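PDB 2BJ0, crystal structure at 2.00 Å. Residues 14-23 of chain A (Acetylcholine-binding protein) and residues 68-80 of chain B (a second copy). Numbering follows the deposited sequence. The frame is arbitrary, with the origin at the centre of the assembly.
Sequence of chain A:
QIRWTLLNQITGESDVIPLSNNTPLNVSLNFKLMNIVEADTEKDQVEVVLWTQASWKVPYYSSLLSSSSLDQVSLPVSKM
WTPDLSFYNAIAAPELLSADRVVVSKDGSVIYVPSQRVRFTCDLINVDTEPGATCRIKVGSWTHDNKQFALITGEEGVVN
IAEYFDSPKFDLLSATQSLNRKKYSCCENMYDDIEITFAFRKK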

ATOM      1  N   SER A  14     -13.906  16.957  10.328  1.00 27.28           N
ATOM      2  CA  SER A  14     -13.677  16.413   8.984  1.00 27.37           C
ATOM      3  C   SER A  14     -14.382  15.070   8.670  1.00 27.81           C
ATOM      4  O   SER A  14     -14.441  14.668   7.520  1.00 28.79           O
ATOM      5  N   ASP A  15     -14.917  14.372   9.663  1.00 27.93           N
ATOM      6  CA  ASP A  15     -15.685  13.163   9.389  1.00 28.76           C
ATOM      7  C   ASP A  15     -17.017  13.460   8.700  1.00 28.74           C
ATOM      8  O   ASP A  15     -17.561  12.567   8.077  1.00 29.48           O
ATOM      9  N   VAL A  16     -17.521  14.694   8.775  1.00 27.92           N
ATOM     10  CA  VAL A  16     -18.917  14.960   8.393  1.00 28.68           C
ATOM     11  C   VAL A  16     -19.032  16.065   7.329  1.00 28.28           C
ATOM     12  O   VAL A  16     -18.322  17.059   7.383  1.00 28.93           O
ATOM     13  N   ILE A  17     -19.910  15.888   6.356  1.00 27.96           N
ATOM     14  CA  ILE A  17     -20.067  16.886   5.318  1.00 28.89           C
ATOM     15  C   ILE A  17     -20.395  18.208   6.019  1.00 29.36           C
ATOM     16  O   ILE A  17     -21.188  18.219   6.951  1.00 29.62           O
ATOM     17  N   PRO A  18     -19.753  19.300   5.623  1.00 31.69           N
ATOM     18  CA  PRO A  18     -20.001  20.595   6.242  1.00 34.28           C
ATOM     19  C   PRO A  18     -21.225  21.272   5.671  1.00 37.52           C
ATOM     20  O   PRO A  18     -21.152  21.924   4.632  1.00 38.42           O
ATOM     21  N   LEU A  19     -22.342  21.136   6.362  1.00 40.94           N
ATOM     22  CA  LEU A  19     -23.563  21.815   5.955  1.00 43.89           C
ATOM     23  C   LEU A  19     -23.881  23.003   6.862  1.00 46.89           C
ATOM     24  O   LEU A  19     -23.357  23.114   7.982  1.00 46.54           O
ATOM     25  N   SER A  20     -24.703  23.914   6.340  1.00 50.45           N
ATOM     26  CA  SER A  20     -25.400  24.925   7.159  1.00 53.90           C
ATOM     27  C   SER A  20     -26.837  25.017   6.653  1.00 55.65           C
ATOM     28  O   SER A  20     -27.077  24.846   5.446  1.00 56.67           O
ATOM     29  N   ASN A  21     -27.782  25.257   7.568  1.00 57.20           N
ATOM     30  CA  ASN A  21     -29.213  25.089   7.282  1.00 58.52           C
ATOM     31  C   ASN A  21     -29.533  23.604   6.961  1.00 58.51           C
ATOM     32  O   ASN A  21     -28.773  22.696   7.339  1.00 58.88           O
ATOM     33  N   ASN A  22     -30.662  23.361   6.288  1.00 58.09           N
ATOM     34  CA  ASN A  22     -30.934  22.071   5.638  1.00 57.31           C
ATOM     35  C   ASN A  22     -30.167  21.915   4.321  1.00 55.87           C
ATOM     36  O   ASN A  22     -29.489  20.905   4.104  1.00 56.00           O
ATOM     37  N   THR A  23     -30.295  22.930   3.464  1.00 53.46           N
ATOM     38  CA  THR A  23     -29.587  23.075   2.184  1.00 50.98           C
ATOM     39  C   THR A  23     -28.459  22.088   1.918  1.00 48.30           C
ATOM     40  O   THR A  23     -27.538  21.990   2.717  1.00 48.36           O
TER
ATOM     41  N   SER B  68     -30.138  16.716  15.592  1.00 51.36           N
ATOM     42  CA  SER B  68     -29.641  17.176  14.295  1.00 51.37           C
ATOM     43  C   SER B  68     -30.765  17.266  13.256  1.00 51.44           C
ATOM     44  O   SER B  68     -31.741  16.509  13.312  1.00 51.36           O
ATOM     45  N   SER B  69     -30.622  18.183  12.302  1.00 51.48           N
ATOM     46  CA  SER B  69     -31.572  18.260  11.190  1.00 51.47           C
ATOM     47  C   SER B  69     -31.223  17.250  10.079  1.00 51.02           C
ATOM     48  O   SER B  69     -31.984  17.103   9.108  1.00 51.80           O
ATOM     49  N   LEU B  70     -30.082  16.565  10.219  1.00 49.52           N
ATOM     50  CA  LEU B  70     -29.710  15.462   9.331  1.00 47.79           C
ATOM     51  C   LEU B  70     -30.638  14.286   9.554  1.00 46.29           C
ATOM     52  O   LEU B  70     -31.001  14.007  10.684  1.00 46.42           O
ATOM     53  N   ASP B  71     -31.014  13.599   8.481  1.00 45.12           N
ATOM     54  CA  ASP B  71     -31.783  12.352   8.568  1.00 43.77           C
ATOM     55  C   ASP B  71     -30.861  11.155   8.749  1.00 41.95           C
ATOM     56  O   ASP B  71     -31.261  10.114   9.266  1.00 41.53           O
ATOM     57  N   GLN B  72     -29.644  11.294   8.253  1.00 39.34           N
ATOM     58  CA  GLN B  72     -28.659  10.235   8.318  1.00 37.21           C
ATOM     59  C   GLN B  72     -27.314  10.917   8.205  1.00 35.10           C
ATOM     60  O   GLN B  72     -27.238  12.073   7.769  1.00 33.92           O
ATOM     61  N   VAL B  73     -26.257  10.207   8.588  1.00 32.31           N
ATOM     62  CA  VAL B  73     -24.926  10.767   8.513  1.00 30.22           C
ATOM     63  C   VAL B  73     -23.942   9.724   8.000  1.00 29.31           C
ATOM     64  O   VAL B  73     -23.928   8.589   8.473  1.00 27.62           O
ATOM     65  N   SER B  74     -23.161  10.118   7.000  1.00 28.11           N
ATOM     66  CA  SER B  74     -22.083   9.287   6.457  1.00 28.02           C
ATOM     67  C   SER B  74     -20.785   9.532   7.220  1.00 27.59           C
ATOM     68  O   SER B  74     -20.395  10.678   7.426  1.00 27.87           O
ATOM     69  N   LEU B  75     -20.097   8.461   7.593  1.00 27.37           N
ATOM     70  CA  LEU B  75     -18.922   8.537   8.460  1.00 26.78           C
ATOM     71  C   LEU B  75     -17.846   7.559   7.995  1.00 26.28           C
ATOM     72  O   LEU B  75     -18.151   6.520   7.469  1.00 25.70           O
ATOM     73  N   PRO B  76     -16.587   7.878   8.183  1.00 26.35           N
ATOM     74  CA  PRO B  76     -15.543   6.946   7.792  1.00 26.53           C
ATOM     75  C   PRO B  76     -15.719   5.639   8.571  1.00 26.23           C
ATOM     76  O   PRO B  76     -16.110   5.637   9.736  1.00 25.91           O
ATOM     77  N   VAL B  77     -15.462   4.539   7.892  1.00 26.72           N
ATOM     78  CA  VAL B  77     -15.480   3.205   8.471  1.00 27.63           C
ATOM     79  C   VAL B  77     -14.610   3.072   9.751  1.00 28.91           C
ATOM     80  O   VAL B  77     -14.954   2.320  10.682  1.00 29.26           O
ATOM     81  N   SER B  78     -13.508   3.819   9.816  1.00 29.42           N
ATOM     82  CA  SER B  78     -12.594   3.754  10.975  1.00 30.40           C
ATOM     83  C   SER B  78     -13.221   4.262  12.266  1.00 30.95           C
ATOM     84  O   SER B  78     -12.704   4.019  13.342  1.00 31.36           O
ATOM     85  N   LYS B  79     -14.363   4.932  12.170  1.00 30.29           N
ATOM     86  CA  LYS B  79     -14.963   5.568  13.329  1.00 29.89           C
ATOM     87  C   LYS B  79     -15.838   4.667  14.173  1.00 29.02           C
ATOM     88  O   LYS B  79     -16.253   5.052  15.262  1.00 28.71           O
ATOM     89  N   MET B  80     -16.133   3.470  13.682  1.00 27.57           N
ATOM     90  CA  MET B  80     -16.993   2.557  14.420  1.00 28.50           C
ATOM     91  C   MET B  80     -16.697   1.121  14.051  1.00 26.06           C
ATOM     92  O   MET B  80     -16.059   0.861  13.058  1.00 25.71           O
TER

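The best-defined polar link between the two stretches runs through a water rather than a side chain. Water 1 accepts a hydrogen bond from Ile A17 N at 2.9 Å and donates one to Ser B74 O at 2.9 Å, so a backbone amide of chain A reaches a strand carbonyl of chain B through a single solvent molecule. Nearby, Asp A15 O and Ser B74 O lie 3.5 Å apart; both are acceptors, so this proximity is not a hydrogen bond.

The direct hydrogen bonding is confined to one weak interaction at the other end of the contact, where Ser B69 OG donates to Asn A22 OD1 over 3.4 Å. Ser B69 points its CA-to-CB bond toward chain A and adopts the p rotamer. Asn A22 leaves its backbone sideways, with chi1 at -92°, between wells, yet the end of its side chain comes nearer and brings the amide oxygen within reach. Both residues are exposed.

Opposite charges also come near each other, without forming a salt bridge. Asp A15 (m) and Lys B79 (m at chi1 and chi2, then t, t) both point toward the opposing stretch, but Asp A15 OD1 and Lys B79 NZ are 4.2 Å apart, beyond a salt bridge. The closer approach is to the aliphatic chain, with Asp A15 OD1 3.2 Å from Lys B79 CE. Asp A15 OD1 also lies 3.5 Å from Pro B76 CG. Pro B76, with a C-gamma exo pucker, also has its CA-to-CB bond directed toward chain A. Asp A15, backbone included, has 92 Å² covered, the largest area of any residue here, in a contact that buries 410 Å² over both sides.

Apolar packing begins beside this aspartate. Asp A15 CB is 4.0 Å from Leu B75 CD2, and that methyl, Leu B75 CD2, also lies 3.8 Å from Val A16 CG2. Leu B75 (m, t) starts sideways, but its end comes nearer, and its CD2 touches both Asp A15 and Val A16. Val A16, a t rotamer directed sideways, uses the same CG2 to meet Val B73 CG2 at 3.8 Å; Val B73 is in the p rotamer. One valine methyl therefore packs against alternate residues of the 72-76 strand.

A separate apolar contact joins Leu A19 CD1 to Leu B70 CD2 at 3.7 Å. Leu A19 (m, t) points toward chain B, whereas Leu B70 (m, t) leaves sideways and its end comes nearer. Within chain B, the Leu B70 backbone is tied to its own loop by a hydrogen bond from Leu B70 N to Ser B68 OG, 3.3 Å long with an N-H...acceptor angle of 162°.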

ATOM      1  CB  SER A  14     -12.185  16.307   8.720  1.00 27.19           C
ATOM      2  OG  SER A  14     -11.674  15.303   9.562  1.00 28.42           O
ATOM      3  CB  ASP A  15     -15.992  12.363  10.668  1.00 29.22           C
ATOM      4  CG  ASP A  15     -14.736  11.857  11.385  1.00 32.48           C
ATOM      5  OD1 ASP A  15     -13.736  11.519  10.720  1.00 37.00           O
ATOM      6  OD2 ASP A  15     -14.663  11.787  12.631  1.00 37.90           O
ATOM      7  CB  VAL A  16     -19.771  15.287   9.660  1.00 28.70           C
ATOM      8  CG1 VAL A  16     -21.174  15.807   9.314  1.00 29.65           C
ATOM      9  CG2 VAL A  16     -19.899  14.054  10.547  1.00 29.75           C
ATOM     10  CB  ILE A  17     -21.159  16.435   4.328  1.00 28.87           C
ATOM     11  CG1 ILE A  17     -21.185  17.307   3.089  1.00 29.24           C
ATOM     12  CG2 ILE A  17     -22.537  16.307   5.020  1.00 28.25           C
ATOM     13  CD1 ILE A  17     -22.203  16.825   2.074  1.00 31.86           C
ATOM     14  CB  PRO A  18     -18.748  21.394   5.903  1.00 33.52           C
ATOM     15  CG  PRO A  18     -18.209  20.790   4.688  1.00 32.49           C
ATOM     16  CD  PRO A  18     -18.727  19.389   4.571  1.00 31.74           C
ATOM     17  CB  LEU A  19     -24.721  20.830   5.946  1.00 43.34           C
ATOM     18  CG  LEU A  19     -24.503  19.589   5.090  1.00 41.57           C
ATOM     19  CD1 LEU A  19     -25.598  18.602   5.390  1.00 41.31           C
ATOM     20  CD2 LEU A  19     -24.450  19.914   3.628  1.00 37.71           C
ATOM     21  CB  SER A  20     -24.687  26.292   7.135  1.00 54.18           C
ATOM     22  OG  SER A  20     -24.611  26.841   5.824  1.00 54.79           O
ATOM     23  CB  ASN A  21     -29.649  26.041   6.139  1.00 59.30           C
ATOM     24  CG  ASN A  21     -31.181  26.204   6.030  1.00 62.05           C
ATOM     25  OD1 ASN A  21     -31.855  26.604   6.995  1.00 64.85           O
ATOM     26  ND2 ASN A  21     -31.727  25.903   4.846  1.00 63.70           N
ATOM     27  CB  ASN A  22     -32.432  21.899   5.388  1.00 57.95           C
ATOM     28  CG  ASN A  22     -33.128  21.182   6.521  1.00 59.93           C
ATOM     29  OD1 ASN A  22     -32.536  20.313   7.182  1.00 61.43           O
ATOM     30  ND2 ASN A  22     -34.396  21.527   6.751  1.00 61.34           N
ATOM     31  CB  THR A  23     -29.004  24.476   2.114  1.00 51.35           C
ATOM     32  OG1 THR A  23     -28.526  24.827   3.419  1.00 52.54           O
ATOM     33  CG2 THR A  23     -30.115  25.524   1.826  1.00 52.57           C
TER
ATOM     34  CB  SER B  68     -28.566  16.201  13.806  1.00 50.97           C
ATOM     35  OG  SER B  68     -27.910  16.687  12.653  1.00 51.07           O
ATOM     36  CB  SER B  69     -31.619  19.670  10.621  1.00 51.67           C
ATOM     37  OG  SER B  69     -30.459  19.901   9.846  1.00 53.46           O
ATOM     38  CB  LEU B  70     -28.263  15.013   9.597  1.00 47.56           C
ATOM     39  CG  LEU B  70     -27.111  15.994   9.370  1.00 48.24           C
ATOM     40  CD1 LEU B  70     -25.757  15.284   9.432  1.00 46.98           C
ATOM     41  CD2 LEU B  70     -27.267  16.720   8.051  1.00 49.72           C
ATOM     42  CB  ASP B  71     -32.558  12.108   7.279  1.00 44.88           C
ATOM     43  CG  ASP B  71     -33.446  13.263   6.895  1.00 47.58           C
ATOM     44  OD1 ASP B  71     -33.983  13.944   7.802  1.00 50.01           O
ATOM     45  OD2 ASP B  71     -33.665  13.547   5.691  1.00 51.93           O
ATOM     46  CB  GLN B  72     -28.842   9.269   7.158  1.00 37.68           C
ATOM     47  CG  GLN B  72     -28.291   9.815   5.854  1.00 40.08           C
ATOM     48  CD  GLN B  72     -28.891   9.156   4.651  1.00 44.11           C
ATOM     49  OE1 GLN B  72     -29.923   8.489   4.764  1.00 47.67           O
ATOM     50  NE2 GLN B  72     -28.264   9.345   3.483  1.00 43.57           N
ATOM     51  CB  VAL B  73     -24.464  11.365   9.880  1.00 30.21           C
ATOM     52  CG1 VAL B  73     -24.377  10.306  10.978  1.00 29.46           C
ATOM     53  CG2 VAL B  73     -23.124  12.137   9.735  1.00 29.77           C
ATOM     54  CB  SER B  74     -21.862   9.646   5.010  1.00 27.82           C
ATOM     55  OG  SER B  74     -20.600   9.167   4.600  1.00 25.54           O
ATOM     56  CB  LEU B  75     -19.330   8.176   9.880  1.00 27.18           C
ATOM     57  CG  LEU B  75     -20.192   9.126  10.694  1.00 27.92           C
ATOM     58  CD1 LEU B  75     -20.762   8.368  11.894  1.00 27.85           C
ATOM     59  CD2 LEU B  75     -19.400  10.351  11.116  1.00 26.10           C
ATOM     60  CB  PRO B  76     -14.273   7.655   8.223  1.00 26.45           C
ATOM     61  CG  PRO B  76     -14.640   9.078   8.311  1.00 25.99           C
ATOM     62  CD  PRO B  76     -16.031   9.071   8.842  1.00 26.21           C
ATOM     63  CB  VAL B  77     -15.078   2.188   7.334  1.00 27.87           C
ATOM     64  CG1 VAL B  77     -14.479   0.919   7.852  1.00 28.34           C
ATOM     65  CG2 VAL B  77     -16.267   1.860   6.533  1.00 23.99           C
ATOM     66  CB  SER B  78     -11.334   4.565  10.709  1.00 31.12           C
ATOM     67  OG  SER B  78     -11.681   5.941  10.554  1.00 32.53           O
ATOM     68  CB  LYS B  79     -15.742   6.826  12.906  1.00 31.64           C
ATOM     69  CG  LYS B  79     -14.849   7.960  12.366  1.00 32.84           C
ATOM     70  CD  LYS B  79     -13.506   8.085  13.139  1.00 36.16           C
ATOM     71  CE  LYS B  79     -12.586   9.120  12.471  1.00 38.27           C
ATOM     72  NZ  LYS B  79     -11.112   8.808  12.651  1.00 41.74           N
ATOM     73  CB  MET B  80     -18.451   2.845  14.055  1.00 28.18           C
ATOM     74  CG  MET B  80     -18.779   2.477  12.636  1.00 29.53           C
ATOM     75  SD  MET B  80     -20.555   2.646  12.421  1.00 36.40           S
ATOM     76  CE  MET B  80     -20.656   4.431  12.386  1.00 33.14           C
TER
HETATM   77  O   HOH W   1     -21.044  13.230   6.150  1.00 25.22           O